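Local coordinates for protein beta-porphyranase A (Bacteroides plebeius, PDB 4AW7) that cleaves the red-seaweed polysaccharide porphyran at beta-1,4 linkages between galactose and 6-sulfated L-galactose, releasing mostly a sulfated disaccharide, at residues W72-Y77 against E139-L144. Sequence-based numbering, arbitrary orientation.
With L6S (6-O-sulfo-alpha-L-galactopyranose), chain B; GAL (beta-D-galactopyranose), chain C.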
# COMPACT_ATOMS: atom_id res chain seq x y z
N TRP A 72 12.00 -16.94 -2.59
CA TRP A 72 12.49 -18.04 -3.42
C TRP A 72 12.06 -17.80 -4.83
O TRP A 72 10.97 -17.29 -5.07
CB TRP A 72 11.94 -19.37 -2.94
CG TRP A 72 12.84 -20.53 -3.39
CD1 TRP A 72 12.64 -21.38 -4.43
CD2 TRP A 72 14.09 -20.89 -2.79
NE1 TRP A 72 13.68 -22.28 -4.49
CE2 TRP A 72 14.59 -21.99 -3.50
CE3 TRP A 72 14.83 -20.40 -1.72
CZ2 TRP A 72 15.80 -22.61 -3.16
CZ3 TRP A 72 16.02 -21.01 -1.37
CH2 TRP A 72 16.50 -22.09 -2.10
N GLY A 73 12.88 -18.15 -5.80
CA GLY A 73 12.66 -17.80 -7.16
C GLY A 73 13.69 -18.44 -8.06
O GLY A 73 14.38 -19.37 -7.64
N PRO A 74 13.77 -17.95 -9.28
CA PRO A 74 14.69 -18.59 -10.24
C PRO A 74 16.14 -18.57 -9.80
O PRO A 74 16.91 -19.46 -10.19
CB PRO A 74 14.52 -17.75 -11.52
CG PRO A 74 13.21 -17.01 -11.34
CD PRO A 74 13.02 -16.84 -9.88
N TYR A 75 16.52 -17.54 -9.05
CA TYR A 75 17.94 -17.30 -8.74
C TYR A 75 18.38 -18.11 -7.53
O TYR A 75 19.48 -18.69 -7.53
CB TYR A 75 18.24 -15.78 -8.68
CG TYR A 75 17.81 -15.15 -9.94
CD1 TYR A 75 18.54 -15.34 -11.12
CD2 TYR A 75 16.63 -14.44 -10.04
CE1 TYR A 75 18.09 -14.87 -12.32
CE2 TYR A 75 16.18 -13.95 -11.24
CZ TYR A 75 16.90 -14.19 -12.41
OH TYR A 75 16.40 -13.68 -13.62
N SER A 76 17.49 -18.24 -6.55
CA SER A 76 17.75 -19.13 -5.42
C SER A 76 17.68 -20.60 -5.93
O SER A 76 18.56 -21.42 -5.60
CB SER A 76 16.83 -18.78 -4.20
OG SER A 76 15.52 -18.47 -4.60
N TYR A 77 16.73 -20.92 -6.80
CA TYR A 77 16.67 -22.28 -7.37
C TYR A 77 17.95 -22.60 -8.16
O TYR A 77 18.55 -23.66 -7.99
CB TYR A 77 15.46 -22.37 -8.29
CG TYR A 77 15.35 -23.68 -9.05
CD1 TYR A 77 16.03 -23.85 -10.26
CD2 TYR A 77 14.57 -24.75 -8.59
CE1 TYR A 77 15.96 -25.04 -10.97
CE2 TYR A 77 14.49 -25.95 -9.30
CZ TYR A 77 15.19 -26.08 -10.50
OH TYR A 77 15.13 -27.24 -11.24
N GLU A 139 1.73 -15.41 -9.21
CA GLU A 139 1.10 -14.35 -9.94
C GLU A 139 2.01 -13.15 -10.11
O GLU A 139 1.88 -12.41 -11.10
CB GLU A 139 -0.23 -13.93 -9.27
CG GLU A 139 -1.01 -12.88 -10.03
CD GLU A 139 -2.38 -12.56 -9.45
OE1 GLU A 139 -2.75 -13.11 -8.38
OE2 GLU A 139 -3.08 -11.74 -10.07
N PHE A 140 2.85 -12.88 -9.11
CA PHE A 140 3.75 -11.72 -9.12
C PHE A 140 5.17 -12.17 -8.89
O PHE A 140 5.46 -12.95 -8.00
CB PHE A 140 3.38 -10.71 -8.01
CG PHE A 140 1.94 -10.28 -8.06
CD1 PHE A 140 1.56 -9.30 -8.95
CD2 PHE A 140 0.98 -10.88 -7.27
CE1 PHE A 140 0.25 -8.94 -9.07
CE2 PHE A 140 -0.34 -10.50 -7.36
CZ PHE A 140 -0.70 -9.56 -8.28
N PHE A 141 6.08 -11.63 -9.70
CA PHE A 141 7.52 -11.81 -9.49
C PHE A 141 8.12 -10.42 -9.28
O PHE A 141 7.91 -9.53 -10.09
CB PHE A 141 8.16 -12.53 -10.67
CG PHE A 141 9.64 -12.82 -10.49
CD1 PHE A 141 10.17 -13.20 -9.27
CD2 PHE A 141 10.50 -12.77 -11.58
CE1 PHE A 141 11.51 -13.48 -9.12
CE2 PHE A 141 11.85 -13.11 -11.42
CZ PHE A 141 12.35 -13.45 -10.21
N GLU A 142 8.86 -10.29 -8.19
CA GLU A 142 9.45 -9.03 -7.72
C GLU A 142 10.95 -9.33 -7.56
O GLU A 142 11.41 -9.72 -6.49
CB GLU A 142 8.79 -8.65 -6.41
CG GLU A 142 9.14 -7.29 -5.85
CD GLU A 142 8.44 -7.00 -4.52
OE1 GLU A 142 8.32 -7.93 -3.69
OE2 GLU A 142 8.04 -5.82 -4.34
N PRO A 143 11.72 -9.25 -8.68
CA PRO A 143 13.05 -9.86 -8.75
C PRO A 143 14.02 -9.72 -7.59
O PRO A 143 14.69 -10.67 -7.26
CB PRO A 143 13.58 -9.23 -10.03
CG PRO A 143 12.41 -9.21 -10.95
CD PRO A 143 11.22 -8.96 -10.04
N LEU A 144 14.18 -8.52 -7.03
CA LEU A 144 15.10 -8.30 -5.92
C LEU A 144 14.47 -7.47 -4.82
O LEU A 144 14.02 -6.36 -5.09
CB LEU A 144 16.38 -7.61 -6.41
CG LEU A 144 17.22 -8.28 -7.48
CD1 LEU A 144 18.29 -7.33 -7.99
CD2 LEU A 144 17.89 -9.58 -6.90
O1S L6S B . 14.91 -27.09 -6.04
O2S L6S B . 16.16 -25.08 -5.45
O3S L6S B . 13.70 -25.08 -5.31
C1 L6S B . 17.00 -25.95 -0.33
C2 L6S B . 17.85 -27.11 0.25
C3 L6S B . 17.14 -28.45 0.06
C4 L6S B . 16.81 -28.64 -1.43
C5 L6S B . 15.95 -27.45 -1.94
C6 L6S B . 15.69 -27.54 -3.42
O2 L6S B . 18.08 -26.93 1.66
O3 L6S B . 17.97 -29.52 0.50
O4 L6S B . 18.04 -28.74 -2.19
O5 L6S B . 16.61 -26.14 -1.69
O6 L6S B . 14.90 -26.42 -3.80
S1 L6S B . 14.94 -25.89 -5.16
C1 GAL C . 13.71 -22.95 1.34
C2 GAL C . 14.60 -24.16 1.55
C3 GAL C . 15.03 -24.68 0.19
C4 GAL C . 13.80 -24.91 -0.69
C5 GAL C . 12.93 -23.65 -0.76
C6 GAL C . 11.65 -23.83 -1.57
O2 GAL C . 15.72 -23.76 2.28
O3 GAL C . 15.76 -25.88 0.39
O4 GAL C . 13.06 -26.00 -0.18
O5 GAL C . 12.57 -23.22 0.56
O6 GAL C . 10.94 -22.62 -1.66
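Pro-74 and Tyr-75, in the first turn of helix 74-82, rest on Phe-141 of strand 136-142, while the same short segment carries sugar on its other side. Trp-72 comes first, its CB directed away from the strand. Its chi1 of -157° sets CG opposite the backbone N and carries the indole out to the galactose, whose C5 stands 3.5 Å above the ring plane, over its centre, in a CH-pi contact. Its NE1 also donates to sulfate O3S of the L-galactose-6-sulfate, 2.9 Å and bent (143°). Replaced by alanine, this position is likely to lose both the flat surface under galactose and the N-H that holds sulfate O3S. Gly-73 is the N-cap residue; its N donates a hydrogen bond to OG of Ser-76 (2.9 Å), and that hydroxyl sits against the indole face turned from the sugar. Pro-74 follows, its CD 3.5 Å from CZ of Phe-141, meeting the phenyl obliquely. Tyr-75 meets the same phenyl rim to rim, CE2 to CZ of Phe-141 at 4.0 Å; its OH is hydrogen-bonded to the carbonyl O of Ala-123, and Ile-174 of helix 160-179 touches both rings. Tyr-77 returns to the ligand, with CD2 3.4 Å from sulfate O3S. This is beta/alpha-barrel architecture: the segment after parallel strand 66-71 presents its tryptophan to the substrate and packs its proline and tyrosine against strand 136-142, which leads to Glu-146, the probable proton donor.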